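Local coordinates for protein SAM dependent methyltransferase (Agrobacterium tumefaciens, PDB 2IGT) that binds S-adenosylmethionine and probably transfers its methyl group to an acceptor, at residues A[46-51]-A[56-61]; A[119-124]-A[131-136]; A[214-219]-A[255-260]. All blocks are in the same frame, centred on the assembly; numbering follows the deposited sequence.

Contact 1: residues A[46-51]-A[56-61]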
loop_
_atom_site.group_PDB
_atom_site.type_symbol
_atom_site.label_atom_id
_atom_site.label_comp_id
_atom_site.label_asym_id
_atom_site.label_seq_id
_atom_site.Cartn_x
_atom_site.Cartn_y
_atom_site.Cartn_z
ATOM N N HIS A 46 -18.223 -30.275 4.416
ATOM C CA HIS A 46 -18.536 -30.880 3.130
ATOM C C HIS A 46 -19.157 -29.900 2.161
ATOM O O HIS A 46 -19.717 -28.872 2.552
ATOM C CB HIS A 46 -19.383 -32.134 3.265
ATOM C CG HIS A 46 -20.707 -31.881 3.881
ATOM N ND1 HIS A 46 -20.894 -31.855 5.247
ATOM C CD2 HIS A 46 -21.915 -31.638 3.321
ATOM C CE1 HIS A 46 -22.171 -31.601 5.503
ATOM N NE2 HIS A 46 -22.812 -31.470 4.351
ATOM N N LEU A 47 -19.028 -30.239 0.890
ATOM C CA LEU A 47 -19.609 -29.467 -0.194
ATOM C C LEU A 47 -21.021 -29.986 -0.388
ATOM O O LEU A 47 -21.202 -31.144 -0.777
ATOM C CB LEU A 47 -18.784 -29.692 -1.458
ATOM C CG LEU A 47 -19.339 -29.107 -2.768
ATOM C CD1 LEU A 47 -19.390 -27.583 -2.666
ATOM C CD2 LEU A 47 -18.407 -29.555 -3.914
ATOM N N ILE A 48 -22.005 -29.154 -0.062
ATOM C CA ILE A 48 -23.420 -29.532 -0.157
ATOM C C ILE A 48 -23.892 -29.550 -1.595
ATOM O O ILE A 48 -24.493 -30.530 -2.023
ATOM C CB ILE A 48 -24.324 -28.608 0.710
ATOM C CG1 ILE A 48 -23.943 -28.781 2.187
ATOM C CG2 ILE A 48 -25.829 -28.978 0.543
ATOM C CD1 ILE A 48 -24.476 -27.692 3.046
ATOM N N ASP A 49 -23.566 -28.492 -2.356
ATOM C CA ASP A 49 -24.113 -28.302 -3.699
ATOM C C ASP A 49 -23.270 -27.228 -4.366
ATOM O O ASP A 49 -22.489 -26.550 -3.698
ATOM C CB ASP A 49 -25.598 -27.857 -3.624
ATOM C CG ASP A 49 -26.342 -27.979 -4.965
ATOM O OD1 ASP A 49 -26.000 -28.844 -5.822
ATOM O OD2 ASP A 49 -27.325 -27.216 -5.138
ATOM N N SER A 50 -23.406 -27.096 -5.683
ATOM C CA SER A 50 -22.631 -26.120 -6.448
ATOM C C SER A 50 -23.330 -25.983 -7.796
ATOM O O SER A 50 -24.084 -26.879 -8.208
ATOM C CB SER A 50 -21.186 -26.599 -6.644
ATOM O OG SER A 50 -21.184 -27.803 -7.413
ATOM N N GLY A 51 -23.079 -24.872 -8.480
ATOM C CA GLY A 51 -23.640 -24.633 -9.802
ATOM C C GLY A 51 -23.880 -23.155 -9.979
ATOM O O GLY A 51 -23.841 -22.382 -9.007
ATOM N N LEU A 56 -21.994 -24.158 -2.258
ATOM C CA LEU A 56 -22.687 -24.144 -0.969
ATOM C C LEU A 56 -21.984 -25.144 -0.075
ATOM O O LEU A 56 -22.012 -26.346 -0.341
ATOM C CB LEU A 56 -24.155 -24.554 -1.156
ATOM C CG LEU A 56 -25.017 -24.692 0.106
ATOM C CD1 LEU A 56 -25.151 -23.291 0.761
ATOM C CD2 LEU A 56 -26.382 -25.256 -0.229
ATOM N N GLU A 57 -21.347 -24.659 0.980
ATOM C CA GLU A 57 -20.460 -25.517 1.782
ATOM C C GLU A 57 -20.874 -25.463 3.242
ATOM O O GLU A 57 -21.393 -24.445 3.690
ATOM C CB GLU A 57 -19.006 -25.045 1.684
ATOM C CG GLU A 57 -18.431 -25.039 0.285
ATOM C CD GLU A 57 -17.231 -24.149 0.195
ATOM O OE1 GLU A 57 -17.402 -22.899 0.157
ATOM O OE2 GLU A 57 -16.122 -24.700 0.184
ATOM N N GLN A 58 -20.644 -26.550 3.982
ATOM C CA GLN A 58 -20.820 -26.527 5.436
ATOM C C GLN A 58 -19.430 -26.547 6.081
ATOM O O GLN A 58 -18.632 -27.416 5.761
ATOM C CB GLN A 58 -21.663 -27.738 5.894
ATOM C CG GLN A 58 -22.166 -27.704 7.355
ATOM C CD GLN A 58 -23.328 -26.730 7.578
ATOM O OE1 GLN A 58 -24.079 -26.401 6.649
ATOM N NE2 GLN A 58 -23.481 -26.268 8.819
ATOM N N TYR A 59 -19.131 -25.541 6.908
ATOM C CA TYR A 59 -17.906 -25.472 7.716
ATOM C C TYR A 59 -18.357 -25.445 9.168
ATOM O O TYR A 59 -18.778 -24.391 9.663
ATOM C CB TYR A 59 -17.093 -24.205 7.408
ATOM C CG TYR A 59 -16.376 -24.272 6.075
ATOM C CD1 TYR A 59 -15.105 -24.840 5.991
ATOM C CD2 TYR A 59 -16.981 -23.807 4.901
ATOM C CE1 TYR A 59 -14.427 -24.927 4.771
ATOM C CE2 TYR A 59 -16.311 -23.897 3.661
ATOM C CZ TYR A 59 -15.039 -24.463 3.619
ATOM O OH TYR A 59 -14.372 -24.609 2.440
ATOM N N GLY A 60 -18.298 -26.594 9.843
ATOM C CA GLY A 60 -18.805 -26.686 11.216
ATOM C C GLY A 60 -20.263 -26.272 11.312
ATOM O O GLY A 60 -21.119 -26.810 10.603
ATOM N N ASP A 61 -20.556 -25.305 12.177
ATOM C CA ASP A 61 -21.925 -24.826 12.328
ATOM C C ASP A 61 -22.426 -23.828 11.279
ATOM O O ASP A 61 -23.600 -23.517 11.271
ATOM C CB ASP A 61 -22.140 -24.254 13.721
ATOM C CG ASP A 61 -22.149 -25.331 14.788
ATOM O OD1 ASP A 61 -22.690 -26.444 14.538
ATOM O OD2 ASP A 61 -21.616 -25.042 15.879
#
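With chi1 of 62°, the CG of His46 sits between its own backbone N and carbonyl carbon, while Gln58 holds CG anti to its N (chi1 -168°); the two side chains therefore run side by side on one face of an antiparallel beta hairpin, strands 45-51 and 54-59. The methylene CB of Gln58 lies over one face of the imidazole, towards the rim, 4.2 Å from the ring centroid, a CH-pi contact. Beneath them His46 and Gln58 form a hydrogen-bonded pair: Gln58 N donates to His46 O at 2.9 Å with the N-H almost straight (174°), and His46 N returns a longer bond to Gln58 O.

One step on, Leu47 faces Glu57 as a non-hydrogen-bonded pair on the other side of the sheet, CD1 against CG. Then the register slips. Ile48 and Asp49 both face Leu56, a classic beta bulge, and Leu56 O takes Ile48 N at 2.8 Å and, weakly, Asp49 N. Leu56 N closes the pair on Asp49 O. The helical-type psi of Ile48 turns its side chain toward the partner strand, where CG2 meets Leu56 CD2 at 3.8 Å and CD1 lies against CB and OE1 of Gln58.

The polar ends are satisfied away from the strand pairing itself. Asp49 accepts from Trp82 and from the backbone of Leu76 and Val77, tying the bulge to the loop and helix 79-83 that connect strands 62-67 and 87-91. Gln58 OE1 accepts from Arg63 NE, and its NE2 donates to Gly60 O at 3.0 Å, nearly in the amide plane. Glu57 forms a salt bridge with Arg66 through OE1, and its OE2 is met by Tyr59 OH at 2.9 Å, from above the carboxylate plane.

Contact 2: residues A[119-124]-A[131-136]. With FMT (formic acid), chain I.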
loop_
_atom_site.group_PDB
_atom_site.type_symbol
_atom_site.label_atom_id
_atom_site.label_comp_id
_atom_site.label_asym_id
_atom_site.label_seq_id
_atom_site.Cartn_x
_atom_site.Cartn_y
_atom_site.Cartn_z
ATOM N N VAL A 119 -7.392 -32.042 14.554
ATOM C CA VAL A 119 -6.768 -30.742 14.823
ATOM C C VAL A 119 -7.849 -29.652 14.900
ATOM O O VAL A 119 -8.659 -29.513 13.971
ATOM C CB VAL A 119 -5.757 -30.395 13.664
ATOM C CG1 VAL A 119 -5.325 -28.950 13.700
ATOM C CG2 VAL A 119 -4.540 -31.325 13.733
ATOM N N GLU A 120 -7.842 -28.877 15.983
ATOM C CA GLU A 120 -8.780 -27.771 16.169
ATOM C C GLU A 120 -8.188 -26.446 15.666
ATOM O O GLU A 120 -7.039 -26.112 15.967
ATOM C CB GLU A 120 -9.197 -27.663 17.644
ATOM C CG GLU A 120 -10.234 -28.704 18.099
ATOM C CD GLU A 120 -9.662 -30.095 18.283
ATOM O OE1 GLU A 120 -8.518 -30.211 18.788
ATOM O OE2 GLU A 120 -10.359 -31.078 17.936
ATOM N N PHE A 121 -8.977 -25.696 14.896
ATOM C CA PHE A 121 -8.510 -24.458 14.266
ATOM C C PHE A 121 -9.704 -23.533 14.039
ATOM O O PHE A 121 -10.845 -23.920 14.285
ATOM C CB PHE A 121 -7.770 -24.731 12.943
ATOM C CG PHE A 121 -8.621 -25.387 11.886
ATOM C CD1 PHE A 121 -8.767 -26.767 11.853
ATOM C CD2 PHE A 121 -9.249 -24.622 10.897
ATOM C CE1 PHE A 121 -9.564 -27.376 10.871
ATOM C CE2 PHE A 121 -10.051 -25.217 9.930
ATOM C CZ PHE A 121 -10.199 -26.601 9.911
ATOM N N LEU A 122 -9.434 -22.321 13.573
ATOM C CA LEU A 122 -10.498 -21.339 13.363
ATOM C C LEU A 122 -10.829 -21.154 11.890
ATOM O O LEU A 122 -9.935 -20.952 11.065
ATOM C CB LEU A 122 -10.121 -19.980 13.974
ATOM C CG LEU A 122 -9.852 -19.956 15.485
ATOM C CD1 LEU A 122 -9.178 -18.642 15.890
ATOM C CD2 LEU A 122 -11.155 -20.197 16.269
ATOM N N GLY A 123 -12.119 -21.206 11.567
ATOM C CA GLY A 123 -12.613 -20.579 10.342
ATOM C C GLY A 123 -12.567 -19.076 10.561
ATOM O O GLY A 123 -12.709 -18.602 11.697
ATOM N N ARG A 124 -12.330 -18.310 9.495
ATOM C CA ARG A 124 -12.164 -16.861 9.644
ATOM C C ARG A 124 -12.736 -16.101 8.454
ATOM O O ARG A 124 -12.382 -16.387 7.307
ATOM C CB ARG A 124 -10.668 -16.510 9.838
ATOM C CG ARG A 124 -10.367 -15.037 10.145
ATOM C CD ARG A 124 -8.870 -14.805 10.400
ATOM N NE ARG A 124 -8.323 -15.707 11.425
ATOM C CZ ARG A 124 -8.226 -15.407 12.715
ATOM N NH1 ARG A 124 -8.622 -14.214 13.154
ATOM N NH2 ARG A 124 -7.740 -16.294 13.571
ATOM N N VAL A 131 -11.658 -18.910 3.749
ATOM C CA VAL A 131 -12.253 -19.075 5.089
ATOM C C VAL A 131 -11.240 -19.615 6.107
ATOM O O VAL A 131 -11.602 -19.953 7.232
ATOM C CB VAL A 131 -13.534 -19.974 5.085
ATOM C CG1 VAL A 131 -14.689 -19.297 4.259
ATOM C CG2 VAL A 131 -13.220 -21.372 4.525
ATOM N N GLY A 132 -9.971 -19.699 5.720
ATOM C CA GLY A 132 -8.906 -20.009 6.676
ATOM C C GLY A 132 -8.460 -21.465 6.644
ATOM O O GLY A 132 -7.686 -21.910 7.506
ATOM N N VAL A 133 -8.971 -22.208 5.662
ATOM C CA VAL A 133 -8.612 -23.612 5.470
ATOM C C VAL A 133 -9.012 -24.034 4.063
ATOM O O VAL A 133 -9.994 -23.525 3.513
ATOM C CB VAL A 133 -9.271 -24.533 6.561
ATOM C CG1 VAL A 133 -10.825 -24.452 6.540
ATOM C CG2 VAL A 133 -8.755 -25.986 6.496
ATOM N N PHE A 134 -8.213 -24.929 3.488
ATOM C CA PHE A 134 -8.505 -25.607 2.240
ATOM C C PHE A 134 -8.786 -27.061 2.610
ATOM O O PHE A 134 -7.865 -27.886 2.647
ATOM C CB PHE A 134 -7.301 -25.475 1.278
ATOM C CG PHE A 134 -7.113 -24.092 0.725
ATOM C CD1 PHE A 134 -7.759 -23.695 -0.452
ATOM C CD2 PHE A 134 -6.304 -23.183 1.376
ATOM C CE1 PHE A 134 -7.582 -22.411 -0.974
ATOM C CE2 PHE A 134 -6.137 -21.883 0.873
ATOM C CZ PHE A 134 -6.772 -21.498 -0.314
ATOM N N PRO A 135 -10.057 -27.388 2.940
ATOM C CA PRO A 135 -10.309 -28.685 3.577
ATOM C C PRO A 135 -10.018 -29.884 2.690
ATOM O O PRO A 135 -9.787 -30.986 3.193
ATOM C CB PRO A 135 -11.802 -28.645 3.935
ATOM C CG PRO A 135 -12.376 -27.525 3.168
ATOM C CD PRO A 135 -11.287 -26.586 2.757
ATOM N N GLU A 136 -10.032 -29.677 1.382
ATOM C CA GLU A 136 -9.676 -30.769 0.450
ATOM C C GLU A 136 -8.253 -31.289 0.697
ATOM O O GLU A 136 -7.955 -32.462 0.420
ATOM C CB GLU A 136 -9.819 -30.308 -1.018
ATOM C CG GLU A 136 -8.867 -29.213 -1.470
ATOM C CD GLU A 136 -9.361 -27.792 -1.197
ATOM O OE1 GLU A 136 -10.265 -27.584 -0.356
ATOM O OE2 GLU A 136 -8.843 -26.853 -1.837
HETATM C C FMT I . -9.440 -21.061 2.110
HETATM O O1 FMT I . -9.000 -20.484 3.106
HETATM O O2 FMT I . -10.605 -21.009 1.711
HETATM O O HOH W 1 -7.546 -21.059 10.178
#
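Phe121 and Val133 make the tight end of this contact, in which the loop leading to helix 138-150 folds back along strand 119-124, the second strand of a two-stranded antiparallel hairpin with 111-116. The ring and the valine cross at about a right angle: Phe121 CE2 comes to 3.5 Å from Val133 CB, and CZ reaches the methyl CG2. Chi1 of 62° turns the ring toward the loop, with Val166 and Asn194 also against it.

The middle is looser, bridged by a single water. Leu122 O and Gly132 O stand 4.3 Å apart, and the water donates to both, at 2.6 Å to Leu122 O and 2.8 Å to Gly132 O; Thr164 also bonds to Gly132 O. Gly132 has a positive phi (100°), where glycine is favoured. Further along, the backbones close up again. Arg124 N donates to Val131 O at 2.9 Å, well above the carbonyl plane, and Gly123 CA and Val131 CA add CH...O contacts. The guanidinium of Arg124 leads away to salt bridges with Glu110 and Glu193.

On its far side the loop forms part of the S-adenosylmethionine pocket, through Phe134. A formic acid, probably from the crystallisation liquor, lies beside the loop, also bonded to Arg66 and Tyr163. Successive backbone N-H groups of the loop turn to it: Val131 N meets its O2 at 3.1 Å, and Gly132 N meets its O1 at 2.9 Å.

Contact 3: residues A[214-219]-A[255-260]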
loop_
_atom_site.group_PDB
_atom_site.type_symbol
_atom_site.label_atom_id
_atom_site.label_comp_id
_atom_site.label_asym_id
_atom_site.label_seq_id
_atom_site.Cartn_x
_atom_site.Cartn_y
_atom_site.Cartn_z
ATOM N N LYS A 214 14.083 -17.648 -0.150
ATOM C CA LYS A 214 15.223 -17.134 0.597
ATOM C C LYS A 214 15.511 -18.057 1.794
ATOM O O LYS A 214 16.667 -18.425 2.044
ATOM C CB LYS A 214 14.954 -15.721 1.090
ATOM C CG LYS A 214 16.110 -15.104 1.914
ATOM C CD LYS A 214 15.909 -13.574 2.107
ATOM C CE LYS A 214 16.352 -12.770 0.870
ATOM N NZ LYS A 214 15.832 -11.343 0.854
ATOM N N PHE A 215 14.455 -18.451 2.502
ATOM C CA PHE A 215 14.637 -19.329 3.647
ATOM C C PHE A 215 15.293 -20.648 3.216
ATOM O O PHE A 215 16.261 -21.105 3.845
ATOM C CB PHE A 215 13.327 -19.640 4.379
ATOM C CG PHE A 215 13.527 -20.589 5.538
ATOM C CD1 PHE A 215 14.213 -20.164 6.685
ATOM C CD2 PHE A 215 13.105 -21.917 5.460
ATOM C CE1 PHE A 215 14.417 -21.033 7.760
ATOM C CE2 PHE A 215 13.318 -22.796 6.533
ATOM C CZ PHE A 215 13.974 -22.352 7.682
ATOM N N ILE A 216 14.760 -21.285 2.173
ATOM C CA ILE A 216 15.311 -22.602 1.804
ATOM C C ILE A 216 16.716 -22.518 1.212
ATOM O O ILE A 216 17.519 -23.438 1.418
ATOM C CB ILE A 216 14.376 -23.480 0.916
ATOM C CG1 ILE A 216 14.078 -22.790 -0.429
ATOM C CG2 ILE A 216 13.097 -23.899 1.698
ATOM C CD1 ILE A 216 13.405 -23.713 -1.444
ATOM N N GLN A 217 17.047 -21.419 0.527
ATOM C CA GLN A 217 18.440 -21.243 0.064
ATOM C C GLN A 217 19.394 -21.069 1.234
ATOM O O GLN A 217 20.515 -21.602 1.215
ATOM C CB GLN A 217 18.605 -20.088 -0.948
ATOM C CG GLN A 217 19.812 -20.380 -1.860
ATOM C CD GLN A 217 20.200 -19.267 -2.823
ATOM O OE1 GLN A 217 19.533 -18.227 -2.934
ATOM N NE2 GLN A 217 21.292 -19.497 -3.544
ATOM N N ARG A 218 18.954 -20.334 2.253
ATOM C CA ARG A 218 19.717 -20.219 3.497
ATOM C C ARG A 218 19.846 -21.549 4.237
ATOM O O ARG A 218 20.918 -21.837 4.789
ATOM C CB ARG A 218 19.154 -19.092 4.383
ATOM C CG ARG A 218 19.465 -17.709 3.735
ATOM C CD ARG A 218 18.884 -16.490 4.479
ATOM N NE ARG A 218 19.232 -15.263 3.736
ATOM C CZ ARG A 218 18.917 -14.023 4.113
ATOM N NH1 ARG A 218 18.249 -13.815 5.254
ATOM N NH2 ARG A 218 19.288 -12.982 3.356
ATOM N N GLU A 219 18.765 -22.344 4.255
ATOM C CA GLU A 219 18.833 -23.734 4.780
ATOM C C GLU A 219 19.860 -24.575 4.016
ATOM O O GLU A 219 20.650 -25.311 4.610
ATOM C CB GLU A 219 17.455 -24.423 4.700
ATOM C CG GLU A 219 16.447 -23.847 5.688
ATOM C CD GLU A 219 16.872 -24.087 7.136
ATOM O OE1 GLU A 219 16.448 -25.118 7.688
ATOM O OE2 GLU A 219 17.607 -23.251 7.701
ATOM N N LEU A 255 12.222 -26.019 -6.345
ATOM C CA LEU A 255 12.192 -27.478 -6.196
ATOM C C LEU A 255 13.601 -28.067 -6.156
ATOM O O LEU A 255 13.863 -29.037 -5.420
ATOM C CB LEU A 255 11.343 -28.145 -7.292
ATOM C CG LEU A 255 9.844 -27.867 -7.191
ATOM C CD1 LEU A 255 9.099 -28.616 -8.305
ATOM C CD2 LEU A 255 9.291 -28.228 -5.810
ATOM N N ASP A 256 14.515 -27.484 -6.931
ATOM C CA ASP A 256 15.907 -27.935 -6.913
ATOM C C ASP A 256 16.552 -27.716 -5.539
ATOM O O ASP A 256 17.260 -28.597 -5.043
ATOM C CB ASP A 256 16.720 -27.256 -8.011
ATOM C CG ASP A 256 18.108 -27.845 -8.157
ATOM O OD1 ASP A 256 18.245 -29.098 -8.201
ATOM O OD2 ASP A 256 19.066 -27.051 -8.257
ATOM N N ILE A 257 16.293 -26.561 -4.924
ATOM C CA ILE A 257 16.795 -26.299 -3.567
ATOM C C ILE A 257 16.116 -27.263 -2.591
ATOM O O ILE A 257 16.787 -27.836 -1.722
ATOM C CB ILE A 257 16.584 -24.841 -3.133
ATOM C CG1 ILE A 257 17.392 -23.874 -4.011
ATOM C CG2 ILE A 257 17.006 -24.629 -1.651
ATOM C CD1 ILE A 257 16.901 -22.430 -3.841
ATOM N N CYS A 258 14.794 -27.449 -2.724
ATOM C CA CYS A 258 14.107 -28.456 -1.888
ATOM C C CYS A 258 14.803 -29.805 -1.955
ATOM O O CYS A 258 15.014 -30.463 -0.919
ATOM C CB CYS A 258 12.632 -28.621 -2.292
ATOM S SG CYS A 258 11.606 -27.267 -1.802
ATOM N N ARG A 259 15.148 -30.247 -3.158
ATOM C CA ARG A 259 15.864 -31.515 -3.272
ATOM C C ARG A 259 17.167 -31.516 -2.476
ATOM O O ARG A 259 17.478 -32.504 -1.775
ATOM C CB ARG A 259 16.161 -31.856 -4.725
ATOM C CG ARG A 259 17.042 -33.093 -4.824
ATOM C CD ARG A 259 17.165 -33.564 -6.222
ATOM N NE ARG A 259 18.027 -34.744 -6.261
ATOM C CZ ARG A 259 18.283 -35.446 -7.361
ATOM N NH1 ARG A 259 17.729 -35.090 -8.518
ATOM N NH2 ARG A 259 19.104 -36.504 -7.301
ATOM N N GLU A 260 17.920 -30.417 -2.585
ATOM C CA GLU A 260 19.192 -30.273 -1.858
ATOM C C GLU A 260 19.030 -30.256 -0.327
ATOM O O GLU A 260 19.977 -30.528 0.387
ATOM C CB GLU A 260 19.967 -29.033 -2.353
ATOM C CG GLU A 260 20.471 -29.158 -3.788
ATOM C CD GLU A 260 21.316 -30.401 -3.984
ATOM O OE1 GLU A 260 22.383 -30.485 -3.358
ATOM O OE2 GLU A 260 20.899 -31.313 -4.735
#
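Ile257 CG2 lies against the backbone of Ile216, 3.3 Å from its carbonyl O, and also meets Ile216 CG1 at 3.7 Å. CG1 of Ile216 sits between its own N and carbonyl carbon (chi1 61°), which carries CD1 across to Ile257 CB and to Cys258 SG, 4.0 Å away. On the other flank Ile257 CD1 rests on the aliphatic CB and CG of Gln217, each at 4.1 Å.

Around this shell, segments 214-219 and 255-260 of helices 212-222 and 247-260 point the same general way, their axes 9.3 Å apart at closest and inclined by 35°, as neighbours on one face of the Rossmann-like methyltransferase sheet. Leu158 and Leu160 of strand 156-160 pack on Ile216, and Leu160 also touches Cys258. Met213 and Glu220 reach Ile257 from the first helix. Gln217, extended beyond CG, carries its amide past the isoleucine to Phe103 O of the second subunit, to which NE2 donates.

Branched aliphatic carbons, a thiol, the stem of a glutamine and the Ile216 carbonyl do the touching, so the helices are held to each other by shape and dispersion, while of the touching residues Gln217 sends its polar end to the second subunit.

How the contacts relate
From the N terminus, contact 1 comes first, closing the short turn of hairpin 45-51/54-59 in the five-stranded sheet. Contact 2 follows, closing the loop after strand 119-124, and contact 3 comes last, spanning three strands between helices 212-222 and 247-260. All three are in series; none nests in or crosses another. Contacts 1 and 2 touch: the ring of Tyr59 packs on Val131, Val133 and Pro135, joining the five-stranded sheet to the loop that lines the cofactor pocket. Contact 3 lies across the chain's centre, its centre about 38 Å from that of contact 1 and 28 Å from that of contact 2, and ties helices beside the large sheet.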